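Local coordinates for glutathione-independent glyoxalase DJ-1 (PDB 4QYT) that converts methylglyoxal to D-lactate in a single glutathione-independent step and helps protect the cell against reactive oxygen species, at the interface of chains A and B. Numbering follows the deposited sequence. Chains: chain A/B, Uncharacterized protein C22E12.03c.

Contacts 1 and 2 belong to one two-fold symmetric interface between identical chains, and the centres of their C-alpha atoms lie about 19 Å apart. Helix 17-29 serves both: A:Glu17 and A:Ile18 are consecutive on it, and B:Phe20, B:Trp24 and B:Arg29 lie along its partner copy. Contact 1 pairs the short strands 54-56 of the two chains, whereas contact 2 fits the C-terminal tail of one chain against the loop and 3-10 turn at 162-166 of the other. Contact 2 has its centre about 6 Å from A:Glu19, an inferred active-site residue, so this part of what may be a homodimer interface borders the active-site region.

Contact 1: the interface of chains A and B. Residues chain A 17, 53-56; chain B 20, 24, 53-56.
The oxygen of water 1 is held by at least two partners, one from each chain: the amide N of A:Glu54 at 2.8 Å, in an almost straight bond (174° at the hydrogen), and the carbonyl O of B:Tyr56. Beside this bridge, strands 54-56 of the two chains pair antiparallel, with A:Met55 opposite B:Met55. Two direct backbone bonds join them: B:Tyr56 N donates to A:Glu54 O, and A:Tyr56 N to B:Glu54 O at 2.9 Å, each donor lying nearly along the C=O axis. From opposite ends of the ladder the two tyrosines, each with CG anti to the carbonyl carbon, lean inward and meet on one side of it. Their rings cross obliquely, CE2 near CE2, and the phenol hydroxyls meet at 2.8 Å between A:Tyr56 OH and B:Tyr56 OH, in a hydrogen bond in which either could be the donor. A phenylalanine in place of A:Tyr56 would probably weaken the link across the two-fold axis, since the bond between the hydroxyls would be lost while much of the ring contact remained.

The methionines break the symmetry: A:Met55 has CG anti to the backbone N (chi1 176°) and crosses the B:Val53 side chain at about a right angle, its CG and SD meeting CG1, whereas B:Met55 takes the crowded position (chi1 61°) and places CE over the centre of its own chain's B:Phe20 ring. A:Val53 is positioned by its N, which donates to the anti lone pair of A:Glu17 OE2. Its CG2 methyl sits over the face of the five-membered ring of B:Trp24, 3.8 Å from the ring centroid.

Contact 2: the interface of chains A and B. Residues chain A 18, 133-134, 162-166; chain B 29, 168, 190-194.
B:Ser192, with 87 Å² of its surface hidden by chain A, and the A:Pro164-A:Gly165 turn form the tightly packed part of this tail-to-turn contact. The serine OG, anti to the carbonyl carbon (chi1 -70°), lies against CD of A:Pro134, and its CB meets A:Gln162 CB at 3.8 Å. Backbone carbonyls just before it receive the direct bonds. The imidazole of A:His133, an inferred active-site residue, has CG anti to the backbone N (chi1 -165°) and donates through NE2 to B:Ser190 O at 2.9 Å. That bond is nearly straight (171° at the hydrogen); the acceptor lies close to the ring plane, although NE2 stands above the carbonyl plane. This contact is likely to favour the NE2-protonated form of the histidine. A:Gly165 N donates to B:Leu191 O at 2.8 Å, in the carbonyl plane. Behind it, A:Thr166 OG1 braces the turn, accepting from A:Gly163 N and donating to a lone pair of A:Gly163 O. NH2 of the B:Arg29 guanidinium lies 3.4 Å from A:Pro164 CG, the side chains crossing obliquely, and A:Ile18 CD1 packs tip to tip with B:Met168 SD at 3.8 Å.

The looser side is bridged by water 2, which links A:Gln162 OE1 to B:Ser192 O, so the amide tip meets the tail through solvent. In the fold, the chain B tail leaves helix 181-190 and lies against the chain A turn 164-166, at the start of helix 167-178.

Contact 1: the interface of chains A and B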
loop_
_atom_site.group_PDB
_atom_site.type_symbol
_atom_site.label_atom_id
_atom_site.label_comp_id
_atom_site.label_asym_id
_atom_site.label_seq_id
_atom_site.Cartn_x
_atom_site.Cartn_y
_atom_site.Cartn_z
ATOM N N GLU A 17 3.032 2.451 5.630
ATOM C CA GLU A 17 3.242 2.252 4.191
ATOM C C GLU A 17 1.943 1.977 3.439
ATOM O O GLU A 17 1.754 2.462 2.304
ATOM C CB GLU A 17 4.195 1.093 3.945
ATOM C CG GLU A 17 5.634 1.276 4.417
ATOM C CD GLU A 17 5.942 0.917 5.858
ATOM O OE1 GLU A 17 4.999 0.869 6.710
ATOM O OE2 GLU A 17 7.128 0.711 6.150
ATOM N N VAL A 53 10.228 0.807 5.554
ATOM C CA VAL A 53 10.552 1.268 4.205
ATOM C C VAL A 53 11.223 2.641 4.291
ATOM O O VAL A 53 10.793 3.479 5.057
ATOM C CB VAL A 53 9.283 1.358 3.341
ATOM C CG1 VAL A 53 9.489 2.193 2.088
ATOM C CG2 VAL A 53 8.831 -0.029 2.962
ATOM N N GLU A 54 12.275 2.835 3.494
ATOM C CA GLU A 54 12.895 4.145 3.345
ATOM C C GLU A 54 12.568 4.718 1.982
ATOM O O GLU A 54 12.900 4.136 0.946
ATOM C CB GLU A 54 14.396 4.030 3.560
ATOM C CG GLU A 54 14.713 3.526 4.954
ATOM C CD GLU A 54 16.157 3.433 5.294
ATOM O OE1 GLU A 54 16.950 4.117 4.665
ATOM O OE2 GLU A 54 16.423 2.884 6.372
ATOM N N MET A 55 11.795 5.822 2.021
ATOM C CA MET A 55 11.156 6.489 0.846
ATOM C C MET A 55 11.537 7.987 0.802
ATOM O O MET A 55 11.326 8.616 1.842
ATOM C CB MET A 55 9.612 6.383 0.943
ATOM C CG MET A 55 8.818 7.093 -0.143
ATOM S SD MET A 55 7.029 6.859 0.082
ATOM C CE MET A 55 6.858 8.063 1.348
ATOM N N TYR A 56 11.789 8.588 -0.388
ATOM C CA TYR A 56 11.909 10.062 -0.540
ATOM C C TYR A 56 10.571 10.715 -0.722
ATOM O O TYR A 56 9.795 10.388 -1.603
ATOM C CB TYR A 56 12.745 10.465 -1.754
ATOM C CG TYR A 56 14.206 10.226 -1.557
ATOM C CD1 TYR A 56 14.982 11.091 -0.794
ATOM C CD2 TYR A 56 14.817 9.128 -2.136
ATOM C CE1 TYR A 56 16.319 10.820 -0.594
ATOM C CE2 TYR A 56 16.170 8.918 -2.018
ATOM C CZ TYR A 56 16.917 9.759 -1.240
ATOM O OH TYR A 56 18.236 9.484 -0.992
ATOM N N PHE B 20 3.241 -3.801 -3.402
ATOM C CA PHE B 20 4.394 -3.951 -2.531
ATOM C C PHE B 20 4.004 -3.792 -1.064
ATOM O O PHE B 20 4.358 -4.603 -0.205
ATOM C CB PHE B 20 5.477 -2.959 -2.959
ATOM C CG PHE B 20 6.728 -3.035 -2.130
ATOM C CD1 PHE B 20 6.811 -2.421 -0.907
ATOM C CD2 PHE B 20 7.853 -3.746 -2.581
ATOM C CE1 PHE B 20 7.962 -2.540 -0.103
ATOM C CE2 PHE B 20 8.983 -3.852 -1.815
ATOM C CZ PHE B 20 9.032 -3.266 -0.583
ATOM N N TRP B 24 4.296 -6.363 2.487
ATOM C CA TRP B 24 5.331 -5.832 3.342
ATOM C C TRP B 24 4.801 -5.565 4.753
ATOM O O TRP B 24 5.338 -6.016 5.747
ATOM C CB TRP B 24 5.898 -4.549 2.732
ATOM C CG TRP B 24 6.990 -3.957 3.544
ATOM C CD1 TRP B 24 6.872 -3.011 4.511
ATOM C CD2 TRP B 24 8.390 -4.324 3.527
ATOM N NE1 TRP B 24 8.099 -2.774 5.094
ATOM C CE2 TRP B 24 9.039 -3.547 4.483
ATOM C CE3 TRP B 24 9.144 -5.203 2.760
ATOM C CZ2 TRP B 24 10.404 -3.624 4.705
ATOM C CZ3 TRP B 24 10.506 -5.280 2.992
ATOM C CH2 TRP B 24 11.108 -4.505 3.940
ATOM N N VAL B 53 6.798 6.690 -6.653
ATOM C CA VAL B 53 7.494 6.667 -5.381
ATOM C C VAL B 53 8.941 6.245 -5.619
ATOM O O VAL B 53 9.211 5.309 -6.366
ATOM C CB VAL B 53 6.808 5.708 -4.370
ATOM C CG1 VAL B 53 7.741 5.333 -3.202
ATOM C CG2 VAL B 53 5.528 6.346 -3.850
ATOM N N GLU B 54 9.853 6.911 -4.923
ATOM C CA GLU B 54 11.270 6.536 -4.917
ATOM C C GLU B 54 11.616 5.941 -3.590
ATOM O O GLU B 54 11.513 6.621 -2.562
ATOM C CB GLU B 54 12.150 7.740 -5.262
ATOM C CG GLU B 54 12.010 8.091 -6.727
ATOM C CD GLU B 54 12.966 9.125 -7.277
ATOM O OE1 GLU B 54 14.018 9.385 -6.673
ATOM O OE2 GLU B 54 12.786 9.444 -8.482
ATOM N N MET B 55 12.068 4.692 -3.538
ATOM C CA MET B 55 12.368 4.088 -2.231
ATOM C C MET B 55 13.493 3.068 -2.383
ATOM O O MET B 55 13.647 2.533 -3.486
ATOM C CB MET B 55 11.107 3.403 -1.690
ATOM C CG MET B 55 10.599 2.289 -2.590
ATOM S SD MET B 55 9.402 1.297 -1.683
ATOM C CE MET B 55 9.981 -0.229 -2.408
ATOM N N TYR B 56 14.274 2.864 -1.312
ATOM C CA TYR B 56 15.415 1.929 -1.292
ATOM C C TYR B 56 14.936 0.514 -1.050
ATOM O O TYR B 56 14.102 0.237 -0.192
ATOM C CB TYR B 56 16.415 2.262 -0.185
ATOM C CG TYR B 56 17.238 3.494 -0.481
ATOM C CD1 TYR B 56 18.294 3.440 -1.363
ATOM C CD2 TYR B 56 16.870 4.732 0.030
ATOM C CE1 TYR B 56 19.019 4.566 -1.661
ATOM C CE2 TYR B 56 17.608 5.865 -0.238
ATOM C CZ TYR B 56 18.652 5.778 -1.115
ATOM O OH TYR B 56 19.280 6.946 -1.449
HETATM O O HOH W 1 13.172 0.534 2.083
#

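Contact 2: the interface of chains A and B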
loop_
_atom_site.group_PDB
_atom_site.type_symbol
_atom_site.label_atom_id
_atom_site.label_comp_id
_atom_site.label_asym_id
_atom_site.label_seq_id
_atom_site.Cartn_x
_atom_site.Cartn_y
_atom_site.Cartn_z
ATOM N N ILE A 18 1.067 1.160 4.011
ATOM C CA ILE A 18 -0.163 0.776 3.331
ATOM C C ILE A 18 -1.085 1.986 3.182
ATOM O O ILE A 18 -1.669 2.219 2.099
ATOM C CB ILE A 18 -0.841 -0.401 4.056
ATOM C CG1 ILE A 18 0.037 -1.642 3.950
ATOM C CG2 ILE A 18 -2.232 -0.630 3.507
ATOM C CD1 ILE A 18 -0.339 -2.754 4.937
ATOM N N HIS A 133 -8.843 3.967 13.891
ATOM C CA HIS A 133 -8.443 2.612 14.222
ATOM C C HIS A 133 -9.077 2.247 15.567
ATOM O O HIS A 133 -9.162 3.101 16.438
ATOM C CB HIS A 133 -6.916 2.528 14.280
ATOM C CG HIS A 133 -6.401 1.120 14.271
ATOM N ND1 HIS A 133 -6.033 0.461 15.421
ATOM C CD2 HIS A 133 -6.336 0.195 13.280
ATOM C CE1 HIS A 133 -5.768 -0.802 15.142
ATOM N NE2 HIS A 133 -5.900 -0.982 13.839
ATOM N N PRO A 134 -9.613 1.008 15.679
ATOM C CA PRO A 134 -10.195 0.572 16.961
ATOM C C PRO A 134 -9.303 0.878 18.157
ATOM O O PRO A 134 -9.804 1.163 19.239
ATOM C CB PRO A 134 -10.367 -0.927 16.766
ATOM C CG PRO A 134 -10.668 -1.040 15.309
ATOM C CD PRO A 134 -9.770 -0.028 14.637
ATOM N N GLN A 162 -10.535 3.584 9.029
ATOM C CA GLN A 162 -10.095 2.803 10.179
ATOM C C GLN A 162 -8.642 2.323 10.155
ATOM O O GLN A 162 -7.974 2.339 11.198
ATOM C CB GLN A 162 -11.010 1.592 10.345
ATOM C CG GLN A 162 -12.441 1.993 10.706
ATOM C CD GLN A 162 -13.306 0.825 11.079
ATOM O OE1 GLN A 162 -13.453 -0.127 10.315
ATOM N NE2 GLN A 162 -13.892 0.887 12.276
ATOM N N GLY A 163 -8.148 1.771 9.057
ATOM C CA GLY A 163 -6.886 1.061 9.155
ATOM C C GLY A 163 -6.324 0.636 7.839
ATOM O O GLY A 163 -6.844 0.979 6.788
ATOM N N PRO A 164 -5.243 -0.147 7.879
ATOM C CA PRO A 164 -4.639 -0.548 6.614
ATOM C C PRO A 164 -5.604 -1.258 5.719
ATOM O O PRO A 164 -5.594 -1.048 4.521
ATOM C CB PRO A 164 -3.465 -1.440 7.042
ATOM C CG PRO A 164 -3.301 -1.233 8.466
ATOM C CD PRO A 164 -4.479 -0.586 9.057
ATOM N N GLY A 165 -6.482 -2.076 6.289
ATOM C CA GLY A 165 -7.470 -2.787 5.479
ATOM C C GLY A 165 -8.485 -1.915 4.788
ATOM O O GLY A 165 -9.104 -2.366 3.841
ATOM N N THR A 166 -8.661 -0.682 5.263
ATOM C CA THR A 166 -9.642 0.229 4.668
ATOM C C THR A 166 -8.970 1.337 3.857
ATOM O O THR A 166 -9.684 2.225 3.372
ATOM C CB THR A 166 -10.552 0.848 5.724
ATOM O OG1 THR A 166 -9.798 1.706 6.576
ATOM C CG2 THR A 166 -11.224 -0.199 6.531
ATOM N N ARG B 29 4.009 -6.778 10.509
ATOM C CA ARG B 29 3.138 -6.908 11.694
ATOM C C ARG B 29 3.186 -8.310 12.311
ATOM O O ARG B 29 3.105 -8.458 13.518
ATOM C CB ARG B 29 1.707 -6.586 11.289
ATOM C CG ARG B 29 1.417 -5.103 11.124
ATOM C CD ARG B 29 0.101 -4.866 10.422
ATOM N NE ARG B 29 -0.244 -3.446 10.349
ATOM C CZ ARG B 29 0.290 -2.565 9.504
ATOM N NH1 ARG B 29 1.222 -2.911 8.644
ATOM N NH2 ARG B 29 -0.118 -1.319 9.585
ATOM N N MET B 168 -4.250 -6.671 0.018
ATOM C CA MET B 168 -4.353 -7.070 1.403
ATOM C C MET B 168 -4.785 -8.523 1.544
ATOM O O MET B 168 -4.215 -9.283 2.320
ATOM C CB MET B 168 -5.267 -6.141 2.168
ATOM C CG MET B 168 -4.716 -4.723 2.306
ATOM S SD MET B 168 -3.242 -4.569 3.311
ATOM C CE MET B 168 -3.942 -4.838 4.926
ATOM N N SER B 190 -5.849 -6.685 13.565
ATOM C CA SER B 190 -5.183 -5.381 13.622
ATOM C C SER B 190 -5.341 -4.542 12.353
ATOM O O SER B 190 -5.067 -3.345 12.386
ATOM C CB SER B 190 -3.682 -5.499 13.897
ATOM O OG SER B 190 -2.928 -5.929 12.746
ATOM N N LEU B 191 -5.721 -5.165 11.251
ATOM C CA LEU B 191 -5.785 -4.487 9.962
ATOM C C LEU B 191 -7.065 -3.694 9.756
ATOM O O LEU B 191 -7.118 -2.838 8.882
ATOM C CB LEU B 191 -5.622 -5.501 8.854
ATOM C CG LEU B 191 -4.319 -6.274 8.883
ATOM C CD1 LEU B 191 -4.320 -7.331 7.819
ATOM C CD2 LEU B 191 -3.101 -5.397 8.782
ATOM N N SER B 192 -8.096 -3.976 10.545
ATOM C CA SER B 192 -9.423 -3.423 10.321
ATOM C C SER B 192 -9.894 -3.734 8.906
ATOM O O SER B 192 -10.392 -2.853 8.192
ATOM C CB SER B 192 -9.473 -1.912 10.596
ATOM O OG SER B 192 -9.340 -1.672 11.978
ATOM N N MET B 193 -9.862 -5.022 8.554
ATOM C CA MET B 193 -10.377 -5.463 7.290
ATOM C C MET B 193 -11.867 -5.124 7.199
ATOM O O MET B 193 -12.611 -5.352 8.177
ATOM C CB MET B 193 -10.129 -6.968 7.114
ATOM C CG MET B 193 -8.650 -7.325 7.017
ATOM S SD MET B 193 -7.768 -6.637 5.615
ATOM C CE MET B 193 -8.462 -7.643 4.281
ATOM N N PRO B 194 -12.334 -4.698 6.008
ATOM C CA PRO B 194 -13.729 -4.295 5.858
ATOM C C PRO B 194 -14.651 -5.477 5.738
ATOM O O PRO B 194 -14.231 -6.545 5.316
ATOM C CB PRO B 194 -13.716 -3.431 4.590
ATOM C CG PRO B 194 -12.541 -3.888 3.807
ATOM C CD PRO B 194 -11.544 -4.345 4.815
ATOM O OXT PRO B 194 -15.850 -5.315 5.901
HETATM O O HOH W 2 -13.132 -1.973 8.598
#